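Local coordinates for protein hypothetical sensory transduction histidine kinase (Methanosarcina mazei, PDB 3LI9) that probably autophosphorylates on histidine at the expense of ATP as a membrane-bound sensor kinase, the present piece being its extracellular PDC-fold (Cache) sensor domain, at residues Q32-Q37 with P255-D260; Q71-Y76 with I148-Y153; T138-Y143 with S152-I157. All coordinates share one frame; numbering follows the deposited sequence.

Contact 1: residues Q32-Q37 with P255-D260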
# COMPACT_ATOMS: atom_id res chain seq x y z
N GLN A 32 9.61 -5.51 2.33
CA GLN A 32 9.81 -4.10 2.07
C GLN A 32 8.59 -3.37 2.56
O GLN A 32 8.69 -2.22 2.97
CB GLN A 32 9.99 -3.79 0.60
CG GLN A 32 10.25 -2.30 0.27
CD GLN A 32 11.47 -1.68 0.99
OE1 GLN A 32 12.58 -2.20 0.92
NE2 GLN A 32 11.25 -0.61 1.73
N MSE A 33 7.46 -4.03 2.58
CA MSE A 33 6.27 -3.32 3.12
C MSE A 33 6.41 -3.08 4.64
O MSE A 33 5.95 -2.06 5.15
CB MSE A 33 4.96 -4.11 2.77
CG MSE A 33 4.89 -4.19 1.26
SE MSE A 33 3.35 -5.34 0.78
CE MSE A 33 1.88 -4.33 1.44
N GLU A 34 6.95 -4.03 5.38
CA GLU A 34 7.13 -3.88 6.80
C GLU A 34 8.15 -2.71 7.02
O GLU A 34 8.05 -1.96 7.99
CB GLU A 34 7.68 -5.17 7.43
CG GLU A 34 6.68 -6.31 7.30
CD GLU A 34 6.57 -7.26 8.50
OE1 GLU A 34 7.12 -7.03 9.59
OE2 GLU A 34 5.92 -8.32 8.34
N ALA A 35 9.15 -2.62 6.13
CA ALA A 35 10.13 -1.51 6.31
C ALA A 35 9.40 -0.17 6.08
O ALA A 35 9.60 0.80 6.89
CB ALA A 35 11.35 -1.66 5.32
N ASN A 36 8.56 -0.08 5.02
CA ASN A 36 7.91 1.20 4.75
C ASN A 36 6.94 1.58 5.85
O ASN A 36 6.85 2.78 6.24
CB ASN A 36 7.15 1.08 3.38
CG ASN A 36 8.10 1.11 2.22
OD1 ASN A 36 9.21 1.62 2.34
ND2 ASN A 36 7.68 0.55 1.11
N GLN A 37 6.25 0.59 6.40
CA GLN A 37 5.35 0.85 7.54
C GLN A 37 6.17 1.39 8.73
O GLN A 37 5.69 2.36 9.43
CB GLN A 37 4.67 -0.48 7.95
CG GLN A 37 3.82 -0.44 9.22
CD GLN A 37 3.17 -1.79 9.43
OE1 GLN A 37 3.82 -2.81 9.70
NE2 GLN A 37 1.90 -1.78 9.34
N PRO A 255 -1.19 -14.96 1.84
CA PRO A 255 -1.30 -13.59 2.29
C PRO A 255 0.02 -12.90 2.51
O PRO A 255 0.99 -13.51 2.97
CB PRO A 255 -2.06 -13.71 3.62
CG PRO A 255 -1.79 -15.09 4.08
CD PRO A 255 -1.73 -15.94 2.82
N VAL A 256 -0.03 -11.61 2.22
CA VAL A 256 1.08 -10.68 2.52
C VAL A 256 0.72 -10.03 3.80
O VAL A 256 -0.22 -9.29 3.83
CB VAL A 256 1.16 -9.66 1.35
CG1 VAL A 256 2.16 -8.53 1.67
CG2 VAL A 256 1.65 -10.42 0.10
N LYS A 257 1.48 -10.31 4.88
CA LYS A 257 1.09 -9.97 6.27
C LYS A 257 0.74 -8.49 6.40
O LYS A 257 -0.20 -8.13 7.08
CB LYS A 257 2.34 -10.31 7.14
CG LYS A 257 2.15 -10.29 8.60
CD LYS A 257 3.42 -10.92 9.25
CE LYS A 257 3.40 -10.70 10.74
NZ LYS A 257 3.51 -9.23 10.97
N THR A 258 1.51 -7.60 5.77
CA THR A 258 1.28 -6.17 5.88
C THR A 258 0.09 -5.82 4.97
O THR A 258 0.16 -5.89 3.76
CB THR A 258 2.54 -5.39 5.47
OG1 THR A 258 3.58 -5.83 6.32
CG2 THR A 258 2.31 -3.86 5.71
N GLY A 259 -1.06 -5.51 5.58
CA GLY A 259 -2.23 -5.18 4.79
C GLY A 259 -3.11 -6.36 4.34
O GLY A 259 -4.18 -6.12 3.76
N ASP A 260 -2.68 -7.58 4.57
CA ASP A 260 -3.36 -8.78 3.98
C ASP A 260 -3.60 -8.62 2.49
O ASP A 260 -4.71 -8.84 1.98
CB ASP A 260 -4.68 -8.99 4.72
CG ASP A 260 -4.43 -9.72 6.09
OD1 ASP A 260 -3.36 -10.37 6.28
OD2 ASP A 260 -5.34 -9.66 6.92
O HOH W 1 6.69 -9.67 10.70
O HOH W 2 3.15 -5.46 9.12
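The flat carboxylate of Glu34 meets Lys257 through one oxygen. OE2 of Glu34 stands 3.7 Å from NZ of Lys257, a long salt bridge, and water 1 spans the same pair by donating to OE2 and accepting a weak bond from NZ. Asp30 lies close by, putting a second carboxylate near Glu34 OE2. Behind the carboxylate, CG of Glu34 comes within 3.3 Å of OG1 of Thr258. The amide of Gln37, the second flat group, brings NE2 only to 4.2 Å from the CG2 methyl of Thr258. Its OE1 receives a 2.8 Å hydrogen bond from water 2, which also donates to Thr258 OG1 at 2.9 Å.

Thr258 buries more surface here than any other residue of the two segments. With CG2 anti to the backbone N and OG1 beside that N (chi1 -58°), the methyl is turned to the helix, while the hydroxyl also bonds Asp30, one helical turn before Glu34. The CB atoms of Met33 and Thr258 are 3.8 Å apart, so the side chains meet at their roots.

The side chain of Met33, a selenomethionine, supplies most of the apolar contact. It crosses Val256 at about a right angle, its SE lying 3.5 Å from Val256 CG1. A bend at chi3 (64°) carries CE to 3.3 Å from the carbonyl O of Thr258. Phe261 lines both Met33 and Val256, and the side chain of Tyr153 touches Met33, Gln37 and Thr258.

No direct hydrogen bond joins the segments; water, one long ion pair and side-chain packing do the work. The arrangement is that of a turn between two antiparallel strands, 248-256 and 261-268, resting on the long N-terminal helix 13-48, the helix that runs past both sheets in the double-Cache architecture of extracellular sensor domains.

Contact 2: residues Q71-Y76 with I148-Y153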
# COMPACT_ATOMS: atom_id res chain seq x y z
N GLN A 71 12.45 4.43 -2.70
CA GLN A 71 11.23 3.59 -2.88
C GLN A 71 9.99 4.39 -2.53
O GLN A 71 8.86 3.86 -2.68
CB GLN A 71 11.30 2.27 -2.10
CG GLN A 71 10.92 2.37 -0.58
CD GLN A 71 12.06 2.96 0.27
OE1 GLN A 71 13.13 3.41 -0.25
NE2 GLN A 71 11.83 2.98 1.59
N LEU A 72 10.19 5.58 -1.91
CA LEU A 72 9.04 6.47 -1.57
C LEU A 72 8.89 7.58 -2.58
O LEU A 72 9.89 8.04 -3.17
CB LEU A 72 9.22 7.12 -0.19
CG LEU A 72 9.47 6.16 1.00
CD1 LEU A 72 9.61 6.93 2.30
CD2 LEU A 72 8.31 5.10 1.12
N ILE A 73 7.64 8.04 -2.79
CA ILE A 73 7.42 9.19 -3.62
C ILE A 73 6.85 10.41 -2.83
O ILE A 73 6.80 11.50 -3.34
CB ILE A 73 6.49 8.83 -4.83
CG1 ILE A 73 6.61 9.87 -5.93
CG2 ILE A 73 5.00 8.65 -4.36
CD1 ILE A 73 6.07 9.31 -7.32
N GLY A 74 6.43 10.16 -1.60
CA GLY A 74 5.93 11.22 -0.78
C GLY A 74 6.15 10.86 0.68
O GLY A 74 6.11 9.70 1.09
N VAL A 75 6.35 11.89 1.48
CA VAL A 75 6.39 11.74 2.94
C VAL A 75 5.66 12.98 3.48
O VAL A 75 5.81 14.11 2.98
CB VAL A 75 7.85 11.78 3.51
CG1 VAL A 75 7.89 11.62 5.10
CG2 VAL A 75 8.70 10.68 2.88
N TYR A 76 4.82 12.73 4.49
CA TYR A 76 3.95 13.82 4.91
C TYR A 76 3.57 13.77 6.38
O TYR A 76 3.63 12.72 7.02
CB TYR A 76 2.72 13.91 4.02
CG TYR A 76 1.94 12.61 3.87
CD1 TYR A 76 0.96 12.29 4.78
CD2 TYR A 76 2.30 11.66 2.89
CE1 TYR A 76 0.22 11.07 4.68
CE2 TYR A 76 1.61 10.47 2.79
CZ TYR A 76 0.58 10.19 3.67
OH TYR A 76 -0.08 9.00 3.51
N ILE A 148 0.23 8.07 -11.13
CA ILE A 148 1.12 7.10 -10.50
C ILE A 148 0.33 6.12 -9.57
O ILE A 148 -0.38 6.58 -8.76
CB ILE A 148 2.18 7.82 -9.71
CG1 ILE A 148 2.99 8.67 -10.74
CG2 ILE A 148 3.14 6.78 -9.00
CD1 ILE A 148 3.83 9.65 -10.13
N PHE A 149 0.54 4.82 -9.79
CA PHE A 149 -0.08 3.74 -9.00
C PHE A 149 0.71 3.62 -7.70
O PHE A 149 1.94 3.48 -7.74
CB PHE A 149 0.05 2.44 -9.81
CG PHE A 149 -0.90 1.33 -9.26
CD1 PHE A 149 -2.19 1.62 -8.87
CD2 PHE A 149 -0.38 0.07 -9.08
CE1 PHE A 149 -3.03 0.58 -8.37
CE2 PHE A 149 -1.17 -0.94 -8.60
CZ PHE A 149 -2.44 -0.69 -8.20
N MSE A 150 0.02 3.74 -6.58
CA MSE A 150 0.67 3.74 -5.27
C MSE A 150 -0.25 3.27 -4.15
O MSE A 150 -1.44 2.98 -4.33
CB MSE A 150 1.15 5.16 -4.94
CG MSE A 150 0.02 6.15 -4.86
SE MSE A 150 0.78 8.01 -4.56
CE MSE A 150 1.42 8.32 -6.34
N VAL A 151 0.40 3.10 -3.00
CA VAL A 151 -0.35 2.90 -1.76
C VAL A 151 0.22 3.84 -0.70
O VAL A 151 1.37 4.25 -0.81
CB VAL A 151 -0.22 1.41 -1.34
CG1 VAL A 151 1.20 1.00 -0.89
CG2 VAL A 151 -1.33 1.01 -0.41
N SER A 152 -0.59 4.14 0.32
CA SER A 152 -0.12 5.00 1.40
C SER A 152 -0.11 4.27 2.72
O SER A 152 -1.07 3.57 3.01
CB SER A 152 -1.12 6.20 1.52
OG SER A 152 -0.52 7.17 2.33
N TYR A 153 0.93 4.50 3.50
CA TYR A 153 1.02 3.95 4.87
C TYR A 153 0.85 5.14 5.81
O TYR A 153 1.56 6.14 5.66
CB TYR A 153 2.42 3.37 5.13
CG TYR A 153 2.81 2.14 4.31
CD1 TYR A 153 2.77 0.86 4.89
CD2 TYR A 153 3.16 2.25 2.95
CE1 TYR A 153 3.13 -0.25 4.16
CE2 TYR A 153 3.49 1.11 2.19
CZ TYR A 153 3.47 -0.13 2.84
OH TYR A 153 3.80 -1.25 2.11
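Ile73 opens the contact by reaching toward Ile148, tip to tip, until the two CD1 methyls are 3.6 Å apart. Its CG1 is anti to the backbone N (chi1 -162°), and a further extended chi2 carries CD1 out to that meeting. The CG2 branch of Ile73 takes another neighbour: CE of Met150, a selenomethionine, lies 4.1 Å from it, the two side chains crossing at about a right angle. Met150 delivers this methyl through a bend at chi3. The backbones stay well apart, the nearest CA atoms, those of Ile73 and Met150, being 8.8 Å from each other, so the contact is made mainly by side chains.

Tyr76, farther along, comes from the other end of the interface, where its hydroxyl meets Ser152. The modelled separation of Tyr76 OH and Ser152 OG is too short to be physical, and no bond can be inferred from it. Tyr76 OH is probably bonded to Asp154, and Ser152 OG, whose place is less sure, to Asp170. This end of the contact borders the site of a bound bis-tris molecule, probably from the crystallisation liquor, on the PDC-fold sheet.

The two segments are not paired strands, and their touching parts run 44° apart. Strand 162-172 lies between them in the sheet, pairing with 74-79 on one side and with 148-159 on the other. Ile73 and Gly74 both face its Asp170, forming a classic beta bulge. Around the contact, Val75 packs on helices 13-48 and 55-67, Leu72 also meets the latter, and Met150 touches Ile110.

Contact 3: residues T138-Y143 with S152-I157. With BTB (2-[bis-(2-hydroxy-ethyl)-amino]-2-hydroxymethyl-propane-1,3-diol), chain B.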
# COMPACT_ATOMS: atom_id res chain seq x y z
N THR A 138 -2.35 2.34 9.39
CA THR A 138 -3.19 1.91 8.27
C THR A 138 -2.44 1.85 6.96
O THR A 138 -1.41 2.51 6.82
CB THR A 138 -4.41 2.82 8.15
OG1 THR A 138 -4.01 4.10 7.63
CG2 THR A 138 -4.97 3.03 9.53
N LEU A 139 -2.95 1.05 6.03
CA LEU A 139 -2.46 0.97 4.71
C LEU A 139 -3.69 1.09 3.81
O LEU A 139 -4.66 0.30 3.94
CB LEU A 139 -1.75 -0.38 4.52
CG LEU A 139 -1.34 -0.74 3.14
CD1 LEU A 139 -0.22 0.14 2.61
CD2 LEU A 139 -0.85 -2.21 3.17
N THR A 140 -3.66 2.09 2.93
CA THR A 140 -4.81 2.29 2.01
C THR A 140 -4.85 1.16 0.98
O THR A 140 -3.87 0.43 0.69
CB THR A 140 -4.64 3.63 1.21
OG1 THR A 140 -3.51 3.49 0.32
CG2 THR A 140 -4.51 4.81 2.19
N GLU A 141 -5.98 1.09 0.31
CA GLU A 141 -6.06 0.27 -0.89
C GLU A 141 -5.24 1.01 -1.96
O GLU A 141 -5.15 2.22 -1.88
CB GLU A 141 -7.54 0.07 -1.23
CG GLU A 141 -8.04 -1.21 -0.37
CD GLU A 141 -7.33 -2.56 -0.80
OE1 GLU A 141 -7.76 -3.01 -1.87
OE2 GLU A 141 -6.40 -3.19 -0.10
N PRO A 142 -4.60 0.28 -2.88
CA PRO A 142 -3.82 0.95 -3.93
C PRO A 142 -4.70 1.85 -4.78
O PRO A 142 -5.93 1.63 -4.92
CB PRO A 142 -3.30 -0.22 -4.78
CG PRO A 142 -4.49 -1.29 -4.63
CD PRO A 142 -4.56 -1.18 -3.08
N TYR A 143 -4.08 2.88 -5.33
CA TYR A 143 -4.87 3.89 -6.08
C TYR A 143 -3.95 4.60 -7.03
O TYR A 143 -2.69 4.58 -6.94
CB TYR A 143 -5.54 4.88 -5.12
CG TYR A 143 -4.56 5.67 -4.28
CD1 TYR A 143 -4.04 6.92 -4.71
CD2 TYR A 143 -4.12 5.14 -3.03
CE1 TYR A 143 -3.10 7.62 -3.89
CE2 TYR A 143 -3.24 5.83 -2.21
CZ TYR A 143 -2.71 7.05 -2.66
OH TYR A 143 -1.85 7.75 -1.89
N SER A 152 -0.59 4.14 0.32
CA SER A 152 -0.12 5.00 1.40
C SER A 152 -0.11 4.27 2.72
O SER A 152 -1.07 3.57 3.01
CB SER A 152 -1.12 6.20 1.52
OG SER A 152 -0.52 7.17 2.33
N TYR A 153 0.93 4.50 3.50
CA TYR A 153 1.02 3.95 4.87
C TYR A 153 0.85 5.14 5.81
O TYR A 153 1.56 6.14 5.66
CB TYR A 153 2.42 3.37 5.13
CG TYR A 153 2.81 2.14 4.31
CD1 TYR A 153 2.77 0.86 4.89
CD2 TYR A 153 3.16 2.25 2.95
CE1 TYR A 153 3.13 -0.25 4.16
CE2 TYR A 153 3.49 1.11 2.19
CZ TYR A 153 3.47 -0.13 2.84
OH TYR A 153 3.80 -1.25 2.11
N ASP A 154 0.00 5.02 6.83
CA ASP A 154 -0.23 6.18 7.70
C ASP A 154 -0.25 5.73 9.14
O ASP A 154 -0.85 4.73 9.46
CB ASP A 154 -1.57 6.85 7.37
CG ASP A 154 -1.63 7.29 5.93
OD1 ASP A 154 -1.07 8.38 5.66
OD2 ASP A 154 -2.11 6.52 5.03
N SER A 155 0.38 6.52 10.00
CA SER A 155 0.40 6.18 11.45
C SER A 155 -0.03 7.37 12.27
O SER A 155 0.32 8.51 11.97
CB SER A 155 1.84 5.87 11.94
OG SER A 155 2.32 4.68 11.39
N PRO A 156 -0.89 7.13 13.28
CA PRO A 156 -1.35 8.21 14.09
C PRO A 156 -0.26 8.76 15.03
O PRO A 156 0.54 7.98 15.56
CB PRO A 156 -2.53 7.56 14.90
CG PRO A 156 -2.11 6.09 15.01
CD PRO A 156 -1.48 5.81 13.64
N ILE A 157 -0.31 10.07 15.27
CA ILE A 157 0.60 10.83 16.18
C ILE A 157 -0.24 11.11 17.41
O ILE A 157 -1.29 11.78 17.31
CB ILE A 157 0.95 12.15 15.60
CG1 ILE A 157 1.77 11.91 14.27
CG2 ILE A 157 1.81 12.93 16.58
CD1 ILE A 157 2.06 13.32 13.47
C1 BTB B . -4.07 13.96 -0.26
O1 BTB B . -3.14 15.01 -0.64
C2 BTB B . -3.95 12.67 -1.12
C3 BTB B . -4.17 13.16 -2.52
O3 BTB B . -3.66 14.50 -2.42
C4 BTB B . -5.03 11.68 -0.81
O4 BTB B . -4.54 10.48 -1.44
N BTB B . -2.65 11.93 -0.95
C5 BTB B . -1.67 12.49 -1.88
C6 BTB B . -1.25 11.44 -2.93
O6 BTB B . -1.00 10.21 -2.32
C7 BTB B . -2.29 12.14 0.47
C8 BTB B . -1.18 11.22 1.03
O8 BTB B . -1.33 9.87 0.65
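Backbone hydrogen bonds join Thr138 and Asp154 in both directions. Thr138 N gives to Asp154 O at 2.8 Å, and Asp154 N returns a 2.9 Å bond to Thr138 O, making a hydrogen-bonded antiparallel pair. Next comes Leu139 opposite Tyr153, a non-hydrogen-bonded pair, and then Thr140 N bonds Ser152 O at 3.0 Å.

Where regular pairing stops, a side chain replaces a carbonyl: Ser152 N donates to Thr140 OG1 at 3.0 Å, with a nearly straight N-H...O angle of 167°. A chi1 of 67° places OG1 between the backbone N and carbonyl carbon of Thr140, and the same hydroxyl donates to Glu141 O from above the carbonyl plane.

Apolar contact falls to Leu139 and Tyr153, which lie side by side and point the same way. Leu139 CD1 sits over the centre of the Tyr153 ring, 3.6 Å from the centroid and 7° off the ring normal, a well-formed CH-pi contact. Thr140 CG2 also approaches Ser152 CB to 3.7 Å.

A third group involves the bound bis-tris molecule, probably from the crystallisation liquor. Its O6 lies at the Tyr143 ring edge, 2.6 Å from Tyr143 OH in a hydrogen bond of unsettled proton direction; Asp170 and Val120 bind the molecule too, consistent with a pocket on this side of the sheet.

Strands 138-139 and 143-145 both pair with strand 148-159, which also pairs with 162-172. Thr138 and Asp154 face helix 126-134, whereas Tyr153 turns to helix 13-48.

In the fold
Contact 2 is the most buried of the three; contacts 1 and 3 are partly buried, and contact 1 includes the exposed Lys257. Contacts 2 and 3 share strand 148-159 and the residues Ser152 and Tyr153, but one packs side chains across an intervening strand while the other is direct antiparallel pairing. Contact 1 instead sets a turn of the four-stranded sheet against helix 13-48, using water and a long ion pair. Tyr153 ties it to the others, its OH 3.2 Å from Met33 CB. Gln71 adds a probable hydrogen bond to Asn36, and Gly259 packs on Leu139, bringing that turn against the sheet that holds strands 138-139 and 148-159.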